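Local structure of aldehyde dehydrogenase (4O6R) at residues Val134-Ile147 with His474-Gly488. The protein probably oxidises aldehydes to carboxylic acids with NAD(P)+ as hydride acceptor. Residues are numbered along the deposited sequence; the frame is centred on the assembly and turned at random.
Sequences VDTGFLNYVQRAPI and HDYTEARSVWVNVDG. With NO3 (nitrate ion), chain I.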
ATOM      1  N   VAL A 134     -12.796 -11.429   3.107  1.00  9.32           N
ATOM      2  CA  VAL A 134     -14.103 -11.793   2.532  1.00  9.70           C
ATOM      3  C   VAL A 134     -14.888 -12.701   3.457  1.00 10.51           C
ATOM      4  O   VAL A 134     -14.599 -12.782   4.642  1.00 10.59           O
ATOM      5  CB  VAL A 134     -13.916 -12.426   1.136  1.00  9.44           C
ATOM      6  CG1 VAL A 134     -13.307 -11.410   0.162  1.00  9.17           C
ATOM      7  CG2 VAL A 134     -13.093 -13.696   1.236  1.00  9.39           C
ATOM      8  N   ASP A 135     -15.930 -13.344   2.951  1.00 11.83           N
ATOM      9  CA  ASP A 135     -16.749 -14.199   3.808  1.00 13.14           C
ATOM     10  C   ASP A 135     -15.942 -15.247   4.545  1.00 13.02           C
ATOM     11  O   ASP A 135     -14.896 -15.715   4.071  1.00 12.81           O
ATOM     12  CB  ASP A 135     -17.860 -14.883   3.011  1.00 14.91           C
ATOM     13  CG  ASP A 135     -18.909 -13.908   2.500  1.00 16.67           C
ATOM     14  OD1 ASP A 135     -18.889 -12.715   2.890  1.00 19.06           O
ATOM     15  OD2 ASP A 135     -19.788 -14.337   1.736  1.00 18.76           O
ATOM     16  N   THR A 136     -16.435 -15.614   5.715  1.00 12.92           N
ATOM     17  CA  THR A 136     -15.828 -16.703   6.509  1.00 13.15           C
ATOM     18  C   THR A 136     -15.671 -17.994   5.709  1.00 12.06           C
ATOM     19  O   THR A 136     -16.581 -18.420   4.996  1.00 11.52           O
ATOM     20  CB  THR A 136     -16.641 -16.948   7.793  1.00 14.29           C
ATOM     21  OG1 THR A 136     -16.807 -15.692   8.479  1.00 15.03           O
ATOM     22  CG2 THR A 136     -15.917 -17.917   8.735  1.00 14.86           C
ATOM     23  N   GLY A 137     -14.462 -18.555   5.757  1.00 11.05           N
ATOM     24  CA  GLY A 137     -14.204 -19.831   5.126  1.00 10.62           C
ATOM     25  C   GLY A 137     -13.688 -19.738   3.704  1.00  9.84           C
ATOM     26  O   GLY A 137     -13.403 -20.776   3.073  1.00  9.45           O
ATOM     27  N   PHE A 138     -13.575 -18.509   3.194  1.00  9.22           N
ATOM     28  CA  PHE A 138     -12.994 -18.267   1.872  1.00  8.79           C
ATOM     29  C   PHE A 138     -11.645 -17.559   1.976  1.00  8.78           C
ATOM     30  O   PHE A 138     -11.470 -16.662   2.807  1.00  8.84           O
ATOM     31  CB  PHE A 138     -13.926 -17.410   1.024  1.00  8.49           C
ATOM     32  CG  PHE A 138     -15.205 -18.078   0.663  1.00  8.45           C
ATOM     33  CD1 PHE A 138     -16.301 -18.009   1.514  1.00  8.56           C
ATOM     34  CD2 PHE A 138     -15.331 -18.756  -0.531  1.00  8.41           C
ATOM     35  CE1 PHE A 138     -17.489 -18.611   1.167  1.00  8.68           C
ATOM     36  CE2 PHE A 138     -16.517 -19.357  -0.873  1.00  8.38           C
ATOM     37  CZ  PHE A 138     -17.599 -19.286  -0.020  1.00  8.59           C
ATOM     38  N   LEU A 139     -10.703 -17.971   1.134  1.00  8.60           N
ATOM     39  CA  LEU A 139      -9.459 -17.282   0.938  1.00  8.48           C
ATOM     40  C   LEU A 139      -9.492 -16.594  -0.426  1.00  8.19           C
ATOM     41  O   LEU A 139      -9.744 -17.242  -1.432  1.00  8.34           O
ATOM     42  CB  LEU A 139      -8.321 -18.271   0.924  1.00  8.86           C
ATOM     43  CG  LEU A 139      -6.960 -17.686   0.585  1.00  8.98           C
ATOM     44  CD1 LEU A 139      -6.545 -16.691   1.663  1.00  9.20           C
ATOM     45  CD2 LEU A 139      -5.935 -18.786   0.437  1.00  9.34           C
ATOM     46  N   ASN A 140      -9.195 -15.297  -0.466  1.00  7.76           N
ATOM     47  CA  ASN A 140      -9.182 -14.561  -1.727  1.00  7.47           C
ATOM     48  C   ASN A 140      -7.891 -13.798  -1.881  1.00  7.41           C
ATOM     49  O   ASN A 140      -7.675 -12.811  -1.193  1.00  7.41           O
ATOM     50  CB  ASN A 140     -10.417 -13.625  -1.782  1.00  7.40           C
ATOM     51  CG  ASN A 140     -10.499 -12.780  -3.042  1.00  7.18           C
ATOM     52  OD1 ASN A 140     -11.083 -11.690  -3.009  1.00  7.14           O
ATOM     53  ND2 ASN A 140      -9.963 -13.274  -4.154  1.00  7.12           N
ATOM     54  N   TYR A 141      -7.001 -14.300  -2.732  1.00  7.36           N
ATOM     55  CA  TYR A 141      -5.753 -13.602  -3.014  1.00  7.38           C
ATOM     56  C   TYR A 141      -5.792 -13.037  -4.429  1.00  7.44           C
ATOM     57  O   TYR A 141      -6.400 -13.633  -5.341  1.00  7.25           O
ATOM     58  CB  TYR A 141      -4.540 -14.508  -2.826  1.00  7.37           C
ATOM     59  CG  TYR A 141      -4.416 -15.763  -3.703  1.00  7.43           C
ATOM     60  CD1 TYR A 141      -5.018 -16.979  -3.351  1.00  7.55           C
ATOM     61  CD2 TYR A 141      -3.665 -15.734  -4.855  1.00  7.43           C
ATOM     62  CE1 TYR A 141      -4.856 -18.137  -4.143  1.00  7.66           C
ATOM     63  CE2 TYR A 141      -3.504 -16.863  -5.654  1.00  7.50           C
ATOM     64  CZ  TYR A 141      -4.077 -18.065  -5.278  1.00  7.61           C
ATOM     65  OH  TYR A 141      -3.870 -19.152  -6.086  1.00  7.67           O
ATOM     66  N   VAL A 142      -5.137 -11.904  -4.597  1.00  7.65           N
ATOM     67  CA  VAL A 142      -5.103 -11.207  -5.869  1.00  7.93           C
ATOM     68  C   VAL A 142      -3.643 -10.994  -6.255  1.00  8.80           C
ATOM     69  O   VAL A 142      -2.877 -10.424  -5.470  1.00  8.70           O
ATOM     70  CB  VAL A 142      -5.801  -9.859  -5.786  1.00  7.79           C
ATOM     71  CG1 VAL A 142      -5.775  -9.136  -7.133  1.00  7.71           C
ATOM     72  CG2 VAL A 142      -7.230 -10.042  -5.287  1.00  7.79           C
ATOM     73  N   GLN A 143      -3.273 -11.481  -7.432  1.00  9.64           N
ATOM     74  CA  GLN A 143      -1.944 -11.252  -7.978  1.00 10.88           C
ATOM     75  C   GLN A 143      -1.955 -10.059  -8.935  1.00 10.30           C
ATOM     76  O   GLN A 143      -2.951  -9.801  -9.583  1.00  9.45           O
ATOM     77  CB  GLN A 143      -1.511 -12.459  -8.777  1.00 12.65           C
ATOM     78  CG  GLN A 143      -1.537 -13.763  -8.005  1.00 14.73           C
ATOM     79  CD  GLN A 143      -0.190 -14.113  -7.536  1.00 16.78           C
ATOM     80  OE1 GLN A 143       0.623 -13.229  -7.223  1.00 19.21           O
ATOM     81  NE2 GLN A 143       0.098 -15.393  -7.514  1.00 18.40           N
ATOM     82  N   ARG A 144      -0.811  -9.383  -9.059  1.00 10.22           N
ATOM     83  CA  ARG A 144      -0.588  -8.439 -10.145  1.00  9.99           C
ATOM     84  C   ARG A 144       0.178  -9.151 -11.255  1.00  9.98           C
ATOM     85  O   ARG A 144       1.417  -9.221 -11.228  1.00 10.31           O
ATOM     86  CB  ARG A 144       0.189  -7.223  -9.641  1.00 10.14           C
ATOM     87  CG  ARG A 144      -0.538  -6.466  -8.517  1.00 10.28           C
ATOM     88  CD  ARG A 144      -1.938  -5.959  -8.889  1.00 10.17           C
ATOM     89  NE  ARG A 144      -1.944  -5.164 -10.138  1.00 10.17           N
ATOM     90  CZ  ARG A 144      -3.017  -4.566 -10.647  1.00 10.31           C
ATOM     91  NH1 ARG A 144      -4.194  -4.621 -10.018  1.00 10.04           N
ATOM     92  NH2 ARG A 144      -2.934  -3.891 -11.795  1.00 10.47           N
ATOM     93  N   ALA A 145      -0.543  -9.668 -12.242  1.00  9.27           N
ATOM     94  CA  ALA A 145       0.099 -10.438 -13.323  1.00  9.08           C
ATOM     95  C   ALA A 145       0.442  -9.492 -14.485  1.00  8.90           C
ATOM     96  O   ALA A 145      -0.209  -8.488 -14.658  1.00  8.42           O
ATOM     97  CB  ALA A 145      -0.826 -11.531 -13.806  1.00  9.23           C
ATOM     98  N   PRO A 146       1.469  -9.825 -15.282  1.00  9.00           N
ATOM     99  CA  PRO A 146       1.734  -9.014 -16.454  1.00  8.98           C
ATOM    100  C   PRO A 146       0.603  -9.112 -17.464  1.00  8.88           C
ATOM    101  O   PRO A 146      -0.179 -10.058 -17.437  1.00  8.97           O
ATOM    102  CB  PRO A 146       3.016  -9.619 -17.035  1.00  9.13           C
ATOM    103  CG  PRO A 146       3.181 -10.933 -16.402  1.00  9.26           C
ATOM    104  CD  PRO A 146       2.386 -10.970 -15.152  1.00  9.21           C
ATOM    105  N   ILE A 147       0.550  -8.154 -18.366  1.00  8.83           N
ATOM    106  CA  ILE A 147      -0.492  -8.109 -19.390  1.00  9.05           C
ATOM    107  C   ILE A 147      -0.197  -9.096 -20.504  1.00  9.06           C
ATOM    108  O   ILE A 147      -1.110  -9.826 -20.936  1.00  9.58           O
ATOM    109  CB  ILE A 147      -0.633  -6.682 -19.938  1.00  9.16           C
ATOM    110  CG1 ILE A 147      -1.155  -5.779 -18.810  1.00  9.04           C
ATOM    111  CG2 ILE A 147      -1.544  -6.658 -21.162  1.00  9.51           C
ATOM    112  CD1 ILE A 147      -1.026  -4.314 -19.119  1.00  9.14           C
ATOM    113  N   HIS A 474       1.462  -0.618 -11.760  1.00  9.91           N
ATOM    114  CA  HIS A 474       0.025  -0.931 -11.782  1.00 11.21           C
ATOM    115  C   HIS A 474      -0.533  -0.976 -13.230  1.00 11.63           C
ATOM    116  O   HIS A 474      -1.280  -1.895 -13.591  1.00 11.64           O
ATOM    117  CB  HIS A 474      -0.738   0.092 -10.924  1.00 12.21           C
ATOM    118  CG  HIS A 474      -2.186  -0.221 -10.736  1.00 13.79           C
ATOM    119  ND1 HIS A 474      -2.646  -1.011  -9.704  1.00 14.85           N
ATOM    120  CD2 HIS A 474      -3.277   0.148 -11.443  1.00 15.20           C
ATOM    121  CE1 HIS A 474      -3.964  -1.091  -9.769  1.00 15.59           C
ATOM    122  NE2 HIS A 474      -4.372  -0.410 -10.823  1.00 15.87           N
ATOM    123  N   ASP A 475      -0.175   0.026 -14.033  1.00 11.97           N
ATOM    124  CA  ASP A 475      -0.663   0.168 -15.399  1.00 12.94           C
ATOM    125  C   ASP A 475      -0.040  -0.889 -16.340  1.00 11.47           C
ATOM    126  O   ASP A 475      -0.491  -1.031 -17.480  1.00 11.42           O
ATOM    127  CB  ASP A 475      -0.305   1.557 -15.988  1.00 15.46           C
ATOM    128  CG  ASP A 475      -1.047   2.721 -15.354  1.00 18.64           C
ATOM    129  OD1 ASP A 475      -2.071   2.520 -14.644  1.00 21.00           O
ATOM    130  OD2 ASP A 475      -0.607   3.872 -15.659  1.00 22.26           O
ATOM    131  N   TYR A 476       1.023  -1.566 -15.911  1.00 10.30           N
ATOM    132  CA  TYR A 476       1.612  -2.682 -16.677  1.00  9.65           C
ATOM    133  C   TYR A 476       1.286  -4.075 -16.117  1.00  8.83           C
ATOM    134  O   TYR A 476       1.874  -5.074 -16.549  1.00  8.15           O
ATOM    135  CB  TYR A 476       3.138  -2.484 -16.863  1.00 10.02           C
ATOM    136  CG  TYR A 476       3.393  -1.607 -18.056  1.00 10.44           C
ATOM    137  CD1 TYR A 476       3.170  -2.099 -19.332  1.00 10.93           C
ATOM    138  CD2 TYR A 476       3.802  -0.269 -17.922  1.00 10.64           C
ATOM    139  CE1 TYR A 476       3.372  -1.305 -20.454  1.00 11.17           C
ATOM    140  CE2 TYR A 476       4.010   0.526 -19.047  1.00 11.02           C
ATOM    141  CZ  TYR A 476       3.788  -0.025 -20.313  1.00 11.30           C
ATOM    142  OH  TYR A 476       3.951   0.706 -21.463  1.00 12.05           O
ATOM    143  N   THR A 477       0.314  -4.140 -15.208  1.00  7.92           N
ATOM    144  CA  THR A 477      -0.163  -5.417 -14.696  1.00  7.94           C
ATOM    145  C   THR A 477      -1.687  -5.447 -14.694  1.00  7.91           C
ATOM    146  O   THR A 477      -2.351  -4.450 -14.971  1.00  7.53           O
ATOM    147  CB  THR A 477       0.375  -5.702 -13.269  1.00  7.78           C
ATOM    148  OG1 THR A 477       0.031  -4.595 -12.404  1.00  7.55           O
ATOM    149  CG2 THR A 477       1.869  -5.903 -13.316  1.00  7.96           C
ATOM    150  N   GLU A 478      -2.230  -6.619 -14.405  1.00  8.29           N
ATOM    151  CA  GLU A 478      -3.677  -6.771 -14.279  1.00  8.62           C
ATOM    152  C   GLU A 478      -3.975  -7.557 -13.030  1.00  8.31           C
ATOM    153  O   GLU A 478      -3.206  -8.436 -12.633  1.00  8.55           O
ATOM    154  CB  GLU A 478      -4.287  -7.483 -15.486  1.00  9.44           C
ATOM    155  CG  GLU A 478      -3.757  -8.900 -15.614  1.00 10.51           C
ATOM    156  CD  GLU A 478      -3.846  -9.543 -16.991  1.00 11.40           C
ATOM    157  OE1 GLU A 478      -4.014  -8.830 -18.016  1.00 12.47           O
ATOM    158  OE2 GLU A 478      -3.746 -10.793 -17.036  1.00 11.99           O
ATOM    159  N   ALA A 479      -5.115  -7.272 -12.415  1.00  7.80           N
ATOM    160  CA  ALA A 479      -5.508  -8.000 -11.219  1.00  7.82           C
ATOM    161  C   ALA A 479      -6.031  -9.400 -11.604  1.00  7.98           C
ATOM    162  O   ALA A 479      -6.896  -9.552 -12.496  1.00  7.96           O
ATOM    163  CB  ALA A 479      -6.574  -7.235 -10.454  1.00  7.84           C
ATOM    164  N   ARG A 480      -5.510 -10.416 -10.914  1.00  8.20           N
ATOM    165  CA  ARG A 480      -5.952 -11.812 -11.074  1.00  8.36           C
ATOM    166  C   ARG A 480      -6.438 -12.279  -9.715  1.00  7.80           C
ATOM    167  O   ARG A 480      -5.637 -12.518  -8.802  1.00  7.62           O
ATOM    168  CB  ARG A 480      -4.804 -12.714 -11.535  1.00  9.23           C
ATOM    169  CG  ARG A 480      -4.242 -12.488 -12.925  1.00 10.17           C
ATOM    170  CD  ARG A 480      -5.325 -12.652 -13.942  1.00 10.79           C
ATOM    171  NE  ARG A 480      -4.895 -12.927 -15.305  1.00 12.10           N
ATOM    172  CZ  ARG A 480      -4.767 -14.126 -15.873  1.00 12.95           C
ATOM    173  NH1 ARG A 480      -4.899 -15.253 -15.199  1.00 13.17           N
ATOM    174  NH2 ARG A 480      -4.470 -14.187 -17.155  1.00 14.23           N
ATOM    175  N   SER A 481      -7.751 -12.346  -9.547  1.00  7.29           N
ATOM    176  CA  SER A 481      -8.360 -12.649  -8.263  1.00  7.13           C
ATOM    177  C   SER A 481      -8.673 -14.149  -8.179  1.00  7.02           C
ATOM    178  O   SER A 481      -9.325 -14.688  -9.077  1.00  7.12           O
ATOM    179  CB  SER A 481      -9.646 -11.844  -8.107  1.00  7.14           C
ATOM    180  OG  SER A 481     -10.326 -12.178  -6.923  1.00  7.40           O
ATOM    181  N   VAL A 482      -8.169 -14.815  -7.159  1.00  6.69           N
ATOM    182  CA  VAL A 482      -8.373 -16.256  -6.990  1.00  6.85           C
ATOM    183  C   VAL A 482      -9.092 -16.457  -5.659  1.00  6.90           C
ATOM    184  O   VAL A 482      -8.679 -15.909  -4.620  1.00  6.59           O
ATOM    185  CB  VAL A 482      -7.057 -17.056  -6.982  1.00  6.94           C
ATOM    186  CG1 VAL A 482      -7.338 -18.534  -6.730  1.00  7.25           C
ATOM    187  CG2 VAL A 482      -6.298 -16.901  -8.309  1.00  7.01           C
ATOM    188  N   TRP A 483     -10.158 -17.230  -5.701  1.00  7.21           N
ATOM    189  CA  TRP A 483     -10.965 -17.544  -4.511  1.00  7.63           C
ATOM    190  C   TRP A 483     -10.843 -19.012  -4.204  1.00  7.97           C
ATOM    191  O   TRP A 483     -11.089 -19.847  -5.102  1.00  8.02           O
ATOM    192  CB  TRP A 483     -12.450 -17.290  -4.749  1.00  7.80           C
ATOM    193  CG  TRP A 483     -12.867 -15.871  -4.860  1.00  7.96           C
ATOM    194  CD1 TRP A 483     -12.641 -15.031  -5.912  1.00  8.04           C
ATOM    195  CD2 TRP A 483     -13.644 -15.128  -3.913  1.00  8.26           C
ATOM    196  NE1 TRP A 483     -13.225 -13.808  -5.676  1.00  8.04           N
ATOM    197  CE2 TRP A 483     -13.818 -13.824  -4.444  1.00  8.22           C
ATOM    198  CE3 TRP A 483     -14.164 -15.421  -2.651  1.00  8.65           C
ATOM    199  CZ2 TRP A 483     -14.528 -12.822  -3.778  1.00  8.42           C
ATOM    200  CZ3 TRP A 483     -14.882 -14.417  -1.971  1.00  8.96           C
ATOM    201  CH2 TRP A 483     -15.041 -13.115  -2.550  1.00  8.77           C
ATOM    202  N   VAL A 484     -10.492 -19.335  -2.962  1.00  8.23           N
ATOM    203  CA  VAL A 484     -10.574 -20.731  -2.487  1.00  8.68           C
ATOM    204  C   VAL A 484     -11.681 -20.893  -1.446  1.00  8.86           C
ATOM    205  O   VAL A 484     -11.616 -20.317  -0.364  1.00  8.78           O
ATOM    206  CB  VAL A 484      -9.285 -21.209  -1.841  1.00  8.89           C
ATOM    207  CG1 VAL A 484      -9.368 -22.708  -1.546  1.00  9.26           C
ATOM    208  CG2 VAL A 484      -8.084 -20.894  -2.748  1.00  9.12           C
ATOM    209  N   ASN A 485     -12.656 -21.734  -1.760  1.00  9.12           N
ATOM    210  CA  ASN A 485     -13.652 -22.099  -0.773  1.00  9.57           C
ATOM    211  C   ASN A 485     -13.108 -23.185   0.150  1.00 10.05           C
ATOM    212  O   ASN A 485     -13.202 -24.361  -0.168  1.00 10.05           O
ATOM    213  CB  ASN A 485     -14.910 -22.593  -1.455  1.00  9.78           C
ATOM    214  CG  ASN A 485     -16.012 -22.877  -0.460  1.00 10.08           C
ATOM    215  OD1 ASN A 485     -15.819 -22.716   0.739  1.00 10.26           O
ATOM    216  ND2 ASN A 485     -17.162 -23.319  -0.957  1.00 10.28           N
ATOM    217  N   VAL A 486     -12.559 -22.782   1.285  1.00 10.49           N
ATOM    218  CA  VAL A 486     -11.901 -23.700   2.225  1.00 11.44           C
ATOM    219  C   VAL A 486     -12.963 -24.306   3.137  1.00 12.30           C
ATOM    220  O   VAL A 486     -13.059 -25.528   3.266  1.00 12.25           O
ATOM    221  CB  VAL A 486     -10.849 -22.972   3.068  1.00 11.55           C
ATOM    222  CG1 VAL A 486     -10.249 -23.898   4.115  1.00 12.24           C
ATOM    223  CG2 VAL A 486      -9.766 -22.347   2.178  1.00 11.38           C
ATOM    224  N   ASP A 487     -13.759 -23.439   3.760  1.00 13.22           N
ATOM    225  CA  ASP A 487     -14.840 -23.857   4.670  1.00 14.68           C
ATOM    226  C   ASP A 487     -16.083 -22.983   4.589  1.00 15.20           C
ATOM    227  O   ASP A 487     -16.752 -22.735   5.613  1.00 15.12           O
ATOM    228  CB  ASP A 487     -14.335 -23.803   6.107  1.00 15.66           C
ATOM    229  CG  ASP A 487     -13.509 -24.976   6.456  1.00 16.30           C
ATOM    230  OD1 ASP A 487     -14.004 -26.112   6.298  1.00 17.13           O
ATOM    231  OD2 ASP A 487     -12.364 -24.772   6.907  1.00 16.76           O
ATOM    232  N   GLY A 488     -16.420 -22.550   3.377  1.00 15.57           N
ATOM    233  CA  GLY A 488     -17.492 -21.606   3.190  1.00 16.42           C
ATOM    234  C   GLY A 488     -18.866 -22.152   3.485  1.00 17.97           C
ATOM    235  O   GLY A 488     -19.767 -21.390   3.819  1.00 18.87           O
TER
HETATM  236  N   NO3 I 505     -17.624 -14.013  -0.355  1.00 28.12           N
HETATM  237  O1  NO3 I 505     -17.178 -15.136  -0.127  1.00 29.85           O
HETATM  238  O2  NO3 I 505     -17.276 -12.979   0.502  1.00 26.04           O
HETATM  239  O3  NO3 I 505     -18.480 -13.782  -1.447  1.00 26.02           O
HETATM  240  O   HOH W   1     -19.135 -18.333   4.498  1.00 25.75           O
HETATM  241  O   HOH W   2      -4.412  -2.438 -13.709  1.00 23.54           O
HETATM  242  O   HOH W   3      -1.634 -12.329 -17.890  1.00 22.68           O
HETATM  243  O   HOH W   4      -3.704 -10.170 -20.168  1.00 12.87           O
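Asn140 and Trp483 form a non-hydrogen-bonded pair where strands 138-146 and 477-485 run antiparallel. The CB of Asn140 sits over the six-membered ring of Trp483, 4.2 Å from the centroid, in a CH-pi contact. Its chi1 of 179° carries CG out over the indole, and the turn about chi2 lays the amide nearly flat on it, the planes 14° apart. OD1 rests above CZ2 and accepts from Ser454 of a second subunit. ND2 spends both hydrogens in the amide plane, on Ser481 OG at 3.0 Å and on Val482 O, which it meets from above the carbonyl plane while Tyr141 N bonds the same oxygen. A short planar amide suits this place, stacking through its face and bonding through its rim. Farther along, Arg144, a flat cation, stacks by its face on His474, centres 4.1 Å apart, and donates from its edge: NE and NH2 grip Thr477 OG1, each at 3.1 Å. That small hydroxyl can take both N-H groups and also bonds Met473 O. On the other face of the sheet, Val482 CB lies over the Tyr141 ring, 3.6 Å from Tyr141 CZ, in a CH-pi contact. This ladder belongs to the oligomerisation region of the aldehyde dehydrogenase fold; residues 481-484 also pair with a strand of the second subunit, so buried polar groups appear satisfied jointly by both chains.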